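TrwC protein (Escherichia coli, PDB 1QX0) probably cuts plasmid DNA at the transfer origin to start conjugation, through its N-terminal, zinc-binding relaxase domain. Local coordinates at residues 16-21 with 148-153; 69-74 with 177-182; 87-92 with 157-162. One frame throughout, in Å; residues are numbered along the deposited sequence.

Contact 1 of 3, residues 16-21 with 148-153. With ZN (zinc ion), chain D.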
# COMPACT_ATOMS: atom_id res chain seq x y z
N ALA B 16 -10.90 0.30 -7.42
CA ALA B 16 -11.34 -0.91 -8.09
C ALA B 16 -10.42 -1.33 -9.24
O ALA B 16 -10.50 -2.47 -9.72
CB ALA B 16 -12.76 -0.74 -8.57
N SER B 17 -9.55 -0.43 -9.69
CA SER B 17 -8.57 -0.75 -10.74
C SER B 17 -7.21 -1.19 -10.18
O SER B 17 -6.24 -1.32 -10.92
CB SER B 17 -8.39 0.43 -11.69
OG SER B 17 -7.40 1.31 -11.20
N TYR B 18 -7.15 -1.42 -8.87
CA TYR B 18 -5.97 -2.00 -8.24
C TYR B 18 -5.76 -3.45 -8.67
O TYR B 18 -4.84 -4.12 -8.23
CB TYR B 18 -6.01 -1.81 -6.73
CG TYR B 18 -5.75 -0.39 -6.29
CD1 TYR B 18 -4.93 0.47 -7.05
CD2 TYR B 18 -6.31 0.11 -5.11
CE1 TYR B 18 -4.69 1.79 -6.65
CE2 TYR B 18 -6.07 1.43 -4.69
CZ TYR B 18 -5.27 2.27 -5.46
OH TYR B 18 -5.04 3.57 -5.05
N TYR B 19 -6.62 -3.92 -9.58
CA TYR B 19 -6.38 -5.13 -10.38
C TYR B 19 -5.45 -4.90 -11.58
O TYR B 19 -4.75 -5.82 -12.01
CB TYR B 19 -7.70 -5.68 -10.91
CG TYR B 19 -8.55 -6.32 -9.85
CD1 TYR B 19 -9.37 -5.54 -9.04
CD2 TYR B 19 -8.54 -7.70 -9.65
CE1 TYR B 19 -10.17 -6.12 -8.06
CE2 TYR B 19 -9.32 -8.29 -8.67
CZ TYR B 19 -10.13 -7.49 -7.88
OH TYR B 19 -10.92 -8.06 -6.91
N GLU B 20 -5.44 -3.68 -12.11
CA GLU B 20 -4.85 -3.40 -13.42
C GLU B 20 -3.33 -3.63 -13.54
O GLU B 20 -2.90 -4.38 -14.43
CB GLU B 20 -5.26 -2.02 -13.93
CG GLU B 20 -6.75 -1.93 -14.26
CD GLU B 20 -7.04 -0.98 -15.41
OE1 GLU B 20 -7.80 -1.38 -16.34
OE2 GLU B 20 -6.52 0.16 -15.39
N ASP B 21 -2.52 -3.02 -12.67
CA ASP B 21 -1.09 -3.37 -12.62
C ASP B 21 -0.96 -4.67 -11.83
O ASP B 21 -0.62 -4.67 -10.65
CB ASP B 21 -0.24 -2.24 -11.99
CG ASP B 21 1.27 -2.58 -11.89
OD1 ASP B 21 2.05 -1.65 -11.55
OD2 ASP B 21 1.78 -3.70 -12.11
N PHE B 148 -3.78 -5.63 -2.74
CA PHE B 148 -3.39 -5.70 -4.15
C PHE B 148 -1.90 -5.45 -4.30
O PHE B 148 -1.42 -4.32 -4.18
CB PHE B 148 -4.23 -4.72 -4.99
CG PHE B 148 -5.71 -4.88 -4.78
CD1 PHE B 148 -6.38 -4.16 -3.78
CD2 PHE B 148 -6.44 -5.81 -5.54
CE1 PHE B 148 -7.77 -4.33 -3.57
CE2 PHE B 148 -7.81 -5.99 -5.33
CZ PHE B 148 -8.46 -5.25 -4.32
N ARG B 149 -1.16 -6.53 -4.53
CA ARG B 149 0.29 -6.44 -4.69
C ARG B 149 0.66 -6.10 -6.14
O ARG B 149 0.12 -6.68 -7.09
CB ARG B 149 0.96 -7.75 -4.26
CG ARG B 149 2.48 -7.63 -4.10
CD ARG B 149 3.25 -8.93 -3.91
NE ARG B 149 3.05 -9.81 -5.03
CZ ARG B 149 2.62 -11.07 -4.96
NH1 ARG B 149 2.47 -11.76 -6.07
NH2 ARG B 149 2.38 -11.65 -3.79
N HIS B 150 1.58 -5.15 -6.29
CA HIS B 150 1.99 -4.62 -7.58
C HIS B 150 3.50 -4.64 -7.66
O HIS B 150 4.17 -4.71 -6.64
CB HIS B 150 1.50 -3.18 -7.69
CG HIS B 150 0.01 -3.05 -7.85
ND1 HIS B 150 -0.62 -1.84 -7.91
CD2 HIS B 150 -0.95 -3.99 -8.00
CE1 HIS B 150 -1.92 -2.03 -8.08
NE2 HIS B 150 -2.15 -3.33 -8.14
N GLU B 151 4.05 -4.54 -8.88
CA GLU B 151 5.48 -4.74 -9.09
C GLU B 151 6.22 -3.62 -9.79
O GLU B 151 7.44 -3.68 -9.92
CB GLU B 151 5.74 -6.08 -9.83
CG GLU B 151 5.12 -7.29 -9.15
CD GLU B 151 5.34 -8.61 -9.90
OE1 GLU B 151 5.87 -8.57 -11.05
OE2 GLU B 151 4.98 -9.69 -9.34
N THR B 152 5.52 -2.60 -10.27
CA THR B 152 6.17 -1.57 -11.09
C THR B 152 5.77 -0.15 -10.74
O THR B 152 4.64 0.09 -10.28
CB THR B 152 5.95 -1.78 -12.62
OG1 THR B 152 4.60 -1.48 -12.96
CG2 THR B 152 6.07 -3.24 -13.02
N SER B 153 6.71 0.78 -10.97
CA SER B 153 6.48 2.18 -10.68
C SER B 153 5.82 2.82 -11.90
O SER B 153 5.75 2.21 -12.98
CB SER B 153 7.76 2.93 -10.28
OG SER B 153 8.54 3.36 -11.40
ZN ZN D . 0.20 -0.01 -7.39
O HOH W 1 0.77 2.39 -7.81
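Y18 and F148 make the dense end of this contact: CB of Y18 sits over one face of the phenylalanine ring, 3.6 Å from F148 CG. H150, buried like these two, continues the packed part. Its CG stands anti to the carbonyl carbon (chi1 -71°), which carries the imidazole from the strand toward the turn of residues 17-20. NE2 then donates to the carbonyl oxygen of Y18 at 2.8 Å, in the plane of the imidazole though above the plane of the carbonyl. D21 CB rests over the centre of the same ring, 4.1 Å from its centroid, and the backbone O of F148 lies off-centre on the opposite face. The fit slackens at the partly exposed margins. At one, the Y19 ring lies obliquely to that of F148, planes at 59°, and F148 CE2 sits over one face of the tyrosine, toward its rim, 3.6 Å from Y19 CE1. At the other, the poorly ordered carboxylate of D21 is tied through OD1 to T152 OG1 at 2.9 Å, a bond that meets it from above its plane; T152 OG1 also binds R156. The H150 ring is thus gripped at both nitrogens, since ND1 bonds the zinc ion at 2.1 Å, which H161 and H163 also bind. With NE2 donating to Y18 O, the metal ligand is fixed in rotation, and the loop after helix 12-16 is pinned next to the zinc.

Contact 2 of 3, residues 69-74 with 177-182. With nucleotides of chain A.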
# COMPACT_ATOMS: atom_id res chain seq x y z
N ILE B 69 -27.71 -0.56 2.69
CA ILE B 69 -26.47 0.13 2.34
C ILE B 69 -25.95 0.94 3.55
O ILE B 69 -26.70 1.68 4.19
CB ILE B 69 -26.69 1.03 1.08
CG1 ILE B 69 -26.85 0.16 -0.16
CG2 ILE B 69 -25.52 2.01 0.88
CD1 ILE B 69 -27.39 0.89 -1.37
N MSE B 70 -24.67 0.76 3.86
CA MSE B 70 -24.02 1.46 4.96
C MSE B 70 -23.86 2.93 4.62
O MSE B 70 -23.86 3.30 3.45
CB MSE B 70 -22.65 0.84 5.23
CG MSE B 70 -22.77 -0.62 5.58
SE MSE B 70 -21.11 -1.40 6.00
CE MSE B 70 -20.66 -0.21 7.46
N ARG B 71 -23.78 3.77 5.65
CA ARG B 71 -23.32 5.17 5.55
C ARG B 71 -24.34 6.20 5.07
O ARG B 71 -23.96 7.28 4.61
CB ARG B 71 -22.01 5.29 4.74
CG ARG B 71 -20.89 4.33 5.20
CD ARG B 71 -19.59 4.45 4.42
NE ARG B 71 -19.76 4.37 2.98
CZ ARG B 71 -19.20 3.44 2.20
NH1 ARG B 71 -18.45 2.48 2.74
NH2 ARG B 71 -19.39 3.46 0.90
N SER B 72 -25.63 5.89 5.21
CA SER B 72 -26.69 6.84 4.84
C SER B 72 -26.60 8.16 5.64
O SER B 72 -26.88 9.23 5.10
CB SER B 72 -28.08 6.21 5.00
OG SER B 72 -28.26 5.79 6.34
N ALA B 73 -26.17 8.04 6.90
CA ALA B 73 -25.93 9.18 7.82
C ALA B 73 -24.86 10.18 7.38
O ALA B 73 -24.77 11.27 7.97
CB ALA B 73 -25.60 8.66 9.21
N THR B 74 -24.06 9.82 6.38
CA THR B 74 -23.13 10.77 5.77
C THR B 74 -23.87 12.02 5.31
O THR B 74 -24.80 11.92 4.53
CB THR B 74 -22.40 10.14 4.55
OG1 THR B 74 -21.57 9.07 5.00
CG2 THR B 74 -21.39 11.13 3.96
N TRP B 177 -22.87 -3.46 11.77
CA TRP B 177 -21.82 -2.94 10.88
C TRP B 177 -21.88 -1.42 10.85
O TRP B 177 -22.97 -0.83 10.70
CB TRP B 177 -21.95 -3.49 9.45
CG TRP B 177 -21.50 -4.91 9.36
CD1 TRP B 177 -22.29 -6.03 9.48
CD2 TRP B 177 -20.16 -5.38 9.15
NE1 TRP B 177 -21.51 -7.16 9.37
CE2 TRP B 177 -20.20 -6.79 9.17
CE3 TRP B 177 -18.92 -4.75 8.95
CZ2 TRP B 177 -19.05 -7.58 9.00
CZ3 TRP B 177 -17.78 -5.54 8.79
CH2 TRP B 177 -17.86 -6.94 8.81
N ARG B 178 -20.70 -0.80 10.99
CA ARG B 178 -20.56 0.66 11.00
C ARG B 178 -19.34 1.16 10.23
O ARG B 178 -18.35 0.42 10.02
CB ARG B 178 -20.48 1.17 12.44
CG ARG B 178 -21.77 1.05 13.26
CD ARG B 178 -22.95 1.84 12.70
NE ARG B 178 -24.15 1.67 13.50
CZ ARG B 178 -25.17 0.87 13.17
NH1 ARG B 178 -25.15 0.18 12.05
NH2 ARG B 178 -26.22 0.78 13.97
N ALA B 179 -19.40 2.42 9.79
CA ALA B 179 -18.21 3.07 9.26
C ALA B 179 -17.09 2.99 10.27
O ALA B 179 -17.31 3.04 11.49
CB ALA B 179 -18.50 4.52 8.91
N LEU B 180 -15.86 2.87 9.75
CA LEU B 180 -14.67 2.84 10.56
C LEU B 180 -14.35 4.24 11.09
O LEU B 180 -14.35 5.25 10.34
CB LEU B 180 -13.50 2.32 9.73
CG LEU B 180 -12.14 2.14 10.38
CD1 LEU B 180 -12.23 1.08 11.45
CD2 LEU B 180 -11.15 1.71 9.29
N LYS B 181 -14.11 4.31 12.40
CA LYS B 181 -13.43 5.44 12.99
C LYS B 181 -11.95 5.13 12.76
O LYS B 181 -11.41 4.16 13.32
CB LYS B 181 -13.75 5.55 14.48
CG LYS B 181 -13.54 6.97 15.07
CD LYS B 181 -12.92 6.90 16.44
CE LYS B 181 -12.72 8.28 17.10
NZ LYS B 181 -13.01 9.44 16.22
N ASN B 182 -11.33 5.91 11.89
CA ASN B 182 -10.01 5.58 11.37
C ASN B 182 -8.84 6.25 12.12
O ASN B 182 -7.66 6.05 11.75
CB ASN B 182 -9.96 5.83 9.84
CG ASN B 182 -9.80 7.29 9.47
OD1 ASN B 182 -9.32 8.10 10.27
ND2 ASN B 182 -10.21 7.66 8.23
P DT A 14 -21.73 5.12 11.08
OP1 DT A 14 -21.62 4.12 9.99
OP2 DT A 14 -20.88 4.89 12.26
O5' DT A 14 -21.45 6.59 10.52
C5' DT A 14 -21.78 6.83 9.17
C4' DT A 14 -21.44 8.25 8.74
O4' DT A 14 -22.18 9.20 9.55
C3' DT A 14 -19.99 8.64 8.89
O3' DT A 14 -19.33 8.33 7.72
C2' DT A 14 -20.05 10.16 9.04
C1' DT A 14 -21.44 10.42 9.59
N1 DT A 14 -21.50 10.94 11.00
C2 DT A 14 -21.67 12.31 11.19
O2 DT A 14 -21.73 13.14 10.30
N3 DT A 14 -21.75 12.71 12.49
C4 DT A 14 -21.69 11.90 13.59
O4 DT A 14 -21.77 12.39 14.68
C5 DT A 14 -21.51 10.49 13.37
C7 DT A 14 -21.42 9.56 14.55
C6 DT A 14 -21.42 10.07 12.10
P DG A 13 -25.45 4.47 16.22
OP1 DG A 13 -25.08 3.18 15.59
OP2 DG A 13 -24.64 4.96 17.39
O5' DG A 13 -25.60 5.64 15.14
C5' DG A 13 -26.16 5.26 13.87
C4' DG A 13 -25.31 5.68 12.68
O4' DG A 13 -25.51 7.08 12.41
C3' DG A 13 -23.78 5.51 12.82
O3' DG A 13 -23.26 5.19 11.50
C2' DG A 13 -23.31 6.87 13.35
C1' DG A 13 -24.33 7.83 12.71
N9 DG A 13 -24.75 8.97 13.53
C8 DG A 13 -25.08 8.97 14.86
N7 DG A 13 -25.44 10.14 15.32
C5 DG A 13 -25.38 10.97 14.23
C6 DG A 13 -25.66 12.35 14.13
O6 DG A 13 -26.04 13.12 15.04
N1 DG A 13 -25.46 12.83 12.83
C2 DG A 13 -25.04 12.06 11.78
N2 DG A 13 -24.90 12.69 10.60
N3 DG A 13 -24.75 10.75 11.86
C4 DG A 13 -24.95 10.27 13.11
P DC A 7 -27.12 17.66 5.02
OP1 DC A 7 -25.86 18.25 4.51
OP2 DC A 7 -28.42 18.17 4.52
O5' DC A 7 -27.10 16.08 4.76
C5' DC A 7 -28.27 15.30 4.96
C4' DC A 7 -27.88 14.01 5.63
O4' DC A 7 -27.40 14.25 6.98
C3' DC A 7 -29.00 13.02 5.84
O3' DC A 7 -29.19 12.33 4.61
C2' DC A 7 -28.42 12.11 6.93
C1' DC A 7 -27.55 13.06 7.74
N1 DC A 7 -28.14 13.39 9.08
C2 DC A 7 -28.23 12.39 10.06
O2 DC A 7 -27.81 11.24 9.83
N3 DC A 7 -28.78 12.70 11.27
C4 DC A 7 -29.23 13.94 11.51
N4 DC A 7 -29.75 14.17 12.72
C5 DC A 7 -29.16 14.98 10.52
C6 DC A 7 -28.60 14.66 9.33
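M70 and R178 face each other with CA atoms 7.0 Å apart, the loop 69-74 passing the end of the short strand 177-178 before a type I turn from R71 to T74 carries it on. The join between the two backbones is apolar. Selenomethionine M70 bends at its last torsion (chi3 58°), which lays CE against the backbone of the strand, 3.4 Å from R178 C; CE also lies 4.0 Å from W177 CB. R71 adds only a loose touch on A179; its guanidinium is turned to E80 in a salt bridge. R178 and several backbone groups turn to the DNA. R178 leaves the backbone on the side away from the loop, and its NE donates to OP1 of DG13 of chain A at 2.7 Å, the phosphate oxygen lying at the guanidinium edge. NH1 folds back onto W177 O at 2.8 Å, which steadies the group. A179 N gives a nearly straight bond to OP1 of DT14 of chain A, 2.8 Å at 168°. From the loop, A73 O accepts N2 of DG13 of chain A at 3.0 Å. Phosphates held by R178 and the residue just after the strand, and the minor-groove edge of a guanine read from the loop, make this a DNA-binding site, far from the zinc.

Contact 3 of 3, residues 87-92 with 157-162. With ZN (zinc ion), chain D; nucleotides of chain A.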
# COMPACT_ATOMS: atom_id res chain seq x y z
N THR B 87 -0.58 1.89 1.61
CA THR B 87 0.25 1.40 0.51
C THR B 87 1.62 1.09 1.07
O THR B 87 2.31 1.99 1.53
CB THR B 87 0.28 2.44 -0.67
OG1 THR B 87 -1.04 2.60 -1.23
CG2 THR B 87 1.17 1.96 -1.83
N PHE B 88 2.00 -0.19 1.08
CA PHE B 88 3.31 -0.59 1.63
C PHE B 88 4.33 -0.75 0.51
O PHE B 88 4.10 -1.53 -0.42
CB PHE B 88 3.18 -1.95 2.32
CG PHE B 88 2.31 -1.93 3.53
CD1 PHE B 88 0.91 -2.01 3.42
CD2 PHE B 88 2.88 -1.86 4.80
CE1 PHE B 88 0.10 -2.01 4.56
CE2 PHE B 88 2.07 -1.84 5.93
CZ PHE B 88 0.67 -1.91 5.81
N SER B 89 5.47 -0.07 0.62
CA SER B 89 6.47 -0.11 -0.47
C SER B 89 7.79 -0.57 0.04
O SER B 89 8.29 -0.02 1.01
CB SER B 89 6.65 1.28 -1.08
OG SER B 89 5.43 1.67 -1.68
N ALA B 90 8.37 -1.58 -0.62
CA ALA B 90 9.68 -2.07 -0.23
C ALA B 90 10.76 -1.06 -0.63
O ALA B 90 10.56 -0.31 -1.56
CB ALA B 90 9.97 -3.41 -0.91
N PRO B 91 11.88 -1.08 0.09
CA PRO B 91 13.11 -0.42 -0.34
C PRO B 91 13.50 -0.90 -1.74
O PRO B 91 13.27 -2.06 -2.03
CB PRO B 91 14.17 -0.92 0.65
CG PRO B 91 13.40 -1.59 1.82
CD PRO B 91 12.01 -1.73 1.41
N LYS B 92 14.11 -0.03 -2.55
CA LYS B 92 14.47 -0.31 -3.92
C LYS B 92 15.24 -1.59 -4.13
O LYS B 92 14.84 -2.44 -4.95
CB LYS B 92 15.24 0.87 -4.52
CG LYS B 92 15.48 0.82 -6.06
CD LYS B 92 14.20 0.63 -6.85
CE LYS B 92 13.24 1.78 -6.68
NZ LYS B 92 12.15 1.62 -7.65
N ASP B 157 9.95 1.24 -13.35
CA ASP B 157 11.00 0.64 -12.52
C ASP B 157 10.45 -0.52 -11.67
O ASP B 157 9.25 -0.59 -11.38
CB ASP B 157 11.63 1.67 -11.58
CG ASP B 157 12.51 2.66 -12.31
OD1 ASP B 157 13.31 2.24 -13.18
OD2 ASP B 157 12.45 3.89 -12.06
N PRO B 158 11.30 -1.45 -11.29
CA PRO B 158 10.87 -2.48 -10.34
C PRO B 158 10.48 -1.73 -9.04
O PRO B 158 11.23 -0.85 -8.62
CB PRO B 158 12.12 -3.34 -10.17
CG PRO B 158 12.96 -3.01 -11.31
CD PRO B 158 12.71 -1.60 -11.70
N GLN B 159 9.31 -2.02 -8.48
CA GLN B 159 8.76 -1.25 -7.35
C GLN B 159 7.74 -2.13 -6.62
O GLN B 159 6.55 -2.08 -6.91
CB GLN B 159 8.09 0.04 -7.87
CG GLN B 159 7.51 0.97 -6.78
CD GLN B 159 8.52 1.39 -5.69
OE1 GLN B 159 9.76 1.18 -5.80
NE2 GLN B 159 8.00 1.97 -4.63
N LEU B 160 8.24 -3.00 -5.73
CA LEU B 160 7.37 -3.94 -5.05
C LEU B 160 6.57 -3.14 -4.04
O LEU B 160 7.12 -2.59 -3.08
CB LEU B 160 8.18 -5.06 -4.35
CG LEU B 160 7.49 -6.21 -3.58
CD1 LEU B 160 6.51 -6.99 -4.43
CD2 LEU B 160 8.55 -7.18 -3.08
N HIS B 161 5.27 -3.08 -4.27
CA HIS B 161 4.37 -2.43 -3.31
C HIS B 161 3.03 -3.11 -3.25
O HIS B 161 2.61 -3.74 -4.23
CB HIS B 161 4.19 -0.94 -3.66
CG HIS B 161 3.55 -0.69 -4.99
ND1 HIS B 161 4.26 -0.70 -6.18
CD2 HIS B 161 2.27 -0.37 -5.31
CE1 HIS B 161 3.44 -0.39 -7.17
NE2 HIS B 161 2.23 -0.19 -6.67
N THR B 162 2.34 -2.96 -2.11
CA THR B 162 0.99 -3.51 -1.94
C THR B 162 0.00 -2.44 -1.47
O THR B 162 0.27 -1.72 -0.52
CB THR B 162 1.00 -4.65 -0.87
OG1 THR B 162 1.78 -5.78 -1.32
CG2 THR B 162 -0.40 -5.20 -0.67
ZN ZN D . 0.20 -0.01 -7.39
P DT A 23 15.10 6.15 -1.33
OP1 DT A 23 15.96 4.97 -1.15
OP2 DT A 23 15.68 7.50 -1.59
O5' DT A 23 14.04 5.78 -2.44
C5' DT A 23 14.48 5.40 -3.77
C4' DT A 23 13.43 4.52 -4.46
O4' DT A 23 13.10 3.46 -3.55
C3' DT A 23 12.09 5.17 -4.77
O3' DT A 23 11.48 4.50 -5.87
C2' DT A 23 11.20 4.89 -3.58
C1' DT A 23 11.73 3.53 -3.17
N1 DT A 23 11.53 3.20 -1.71
C2 DT A 23 10.29 2.71 -1.36
O2 DT A 23 9.37 2.55 -2.15
N3 DT A 23 10.12 2.42 -0.04
C4 DT A 23 11.07 2.56 0.96
O4 DT A 23 10.80 2.26 2.11
C5 DT A 23 12.35 3.07 0.54
C7 DT A 23 13.41 3.28 1.59
C6 DT A 23 12.52 3.37 -0.76
P DC A 24 10.98 5.25 -7.17
OP1 DC A 24 10.65 4.25 -8.23
OP2 DC A 24 11.92 6.35 -7.53
O5' DC A 24 9.61 5.87 -6.62
C5' DC A 24 8.50 5.05 -6.26
C4' DC A 24 7.32 5.92 -5.83
O4' DC A 24 7.74 6.65 -4.65
C3' DC A 24 6.88 7.01 -6.82
O3' DC A 24 5.57 7.28 -6.71
C2' DC A 24 7.56 8.30 -6.37
C1' DC A 24 7.58 8.05 -4.87
N1 DC A 24 8.60 8.82 -4.17
C2 DC A 24 8.15 9.86 -3.33
O2 DC A 24 6.95 10.07 -3.19
N3 DC A 24 9.01 10.61 -2.66
C4 DC A 24 10.30 10.40 -2.81
N4 DC A 24 11.08 11.21 -2.09
C5 DC A 24 10.81 9.35 -3.65
C6 DC A 24 9.93 8.60 -4.33
P DG A 22 12.81 11.14 2.70
OP1 DG A 22 14.24 11.18 2.94
OP2 DG A 22 12.10 12.04 1.75
O5' DG A 22 12.49 9.65 2.23
C5' DG A 22 13.26 8.57 2.72
C4' DG A 22 13.06 7.40 1.76
O4' DG A 22 11.63 7.11 1.60
C3' DG A 22 13.64 7.59 0.35
O3' DG A 22 14.16 6.33 -0.06
C2' DG A 22 12.41 8.02 -0.44
C1' DG A 22 11.27 7.23 0.23
N9 DG A 22 9.94 7.88 0.15
C8 DG A 22 9.58 9.13 0.61
N7 DG A 22 8.33 9.42 0.39
C5 DG A 22 7.82 8.33 -0.27
C6 DG A 22 6.52 8.07 -0.77
O6 DG A 22 5.49 8.77 -0.74
N1 DG A 22 6.47 6.81 -1.37
C2 DG A 22 7.51 5.92 -1.49
N2 DG A 22 7.25 4.75 -2.12
N3 DG A 22 8.72 6.17 -1.03
C4 DG A 22 8.81 7.38 -0.43
O HOH W 2 5.18 2.72 -4.44
O HOH W 3 11.14 -0.17 -4.25
O HOH W 1 0.77 2.39 -7.81
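The F88 ring turns its edge to T162, whose O lies near the ring plane, 4.0 Å from CD1. The H161 ring has water 2 over one face, toward the rim, and the carbonyl carbon of Q159 in plane at its edge. With CG set between the backbone N and the carbonyl carbon (chi1 63°), this imidazole reaches the zinc ion through NE2 at 2.2 Å and turns ND1 to Q159 O at 2.8 Å, from above the carbonyl plane, so both nitrogens are held. The two rings stand on opposite faces of an antiparallel pair of strands: F88 and T162 are a hydrogen-bonded pair, F88 N to T162 O 2.8 Å, and S89 and H161 the non-hydrogen-bonded pair. A90 N meets L160 O almost head-on. K92, bent at its middle torsions, crosses Q159 at about a right angle and brings NZ to P158 O at 2.8 Å and Q159 OE1 at 3.1 Å, as well as to F232 O and OP1 of DC24 of chain A. With an alanine in place of K92, that phosphate would probably lose a positive partner, and P158 O and Q159 OE1 a donor. Q159 NE2 donates to O2 of DT23 of chain A at 2.9 Å, and S89 O accepts N3 of the same base. Three histidines on adjacent antiparallel strands, H161 with H150 and H163, holding one metal are consistent with the HUH-type metal site of Rep-clan relaxases.

How the contacts relate
From the N terminus the chain leaves helix 12-16 and lays down 16-21, then 69-74 in a loop before strand 81-89, and 87-92 at the end of that strand. The partners return in another order. Contact 1 closes first, at strand 145-152; contact 3 follows at 157-162, and contact 2 closes last, at 177-182. Contact 1 therefore crosses both others, whereas contact 3 falls wholly within the span of contact 2. Contacts 1 and 3 meet at the zinc, their centres 11 Å apart, and strands 145-152 and 158-171 join directly through H150 N and H161 O. Contact 2 lies at the far end of the same sheet, about 27 Å centre to centre from contact 1.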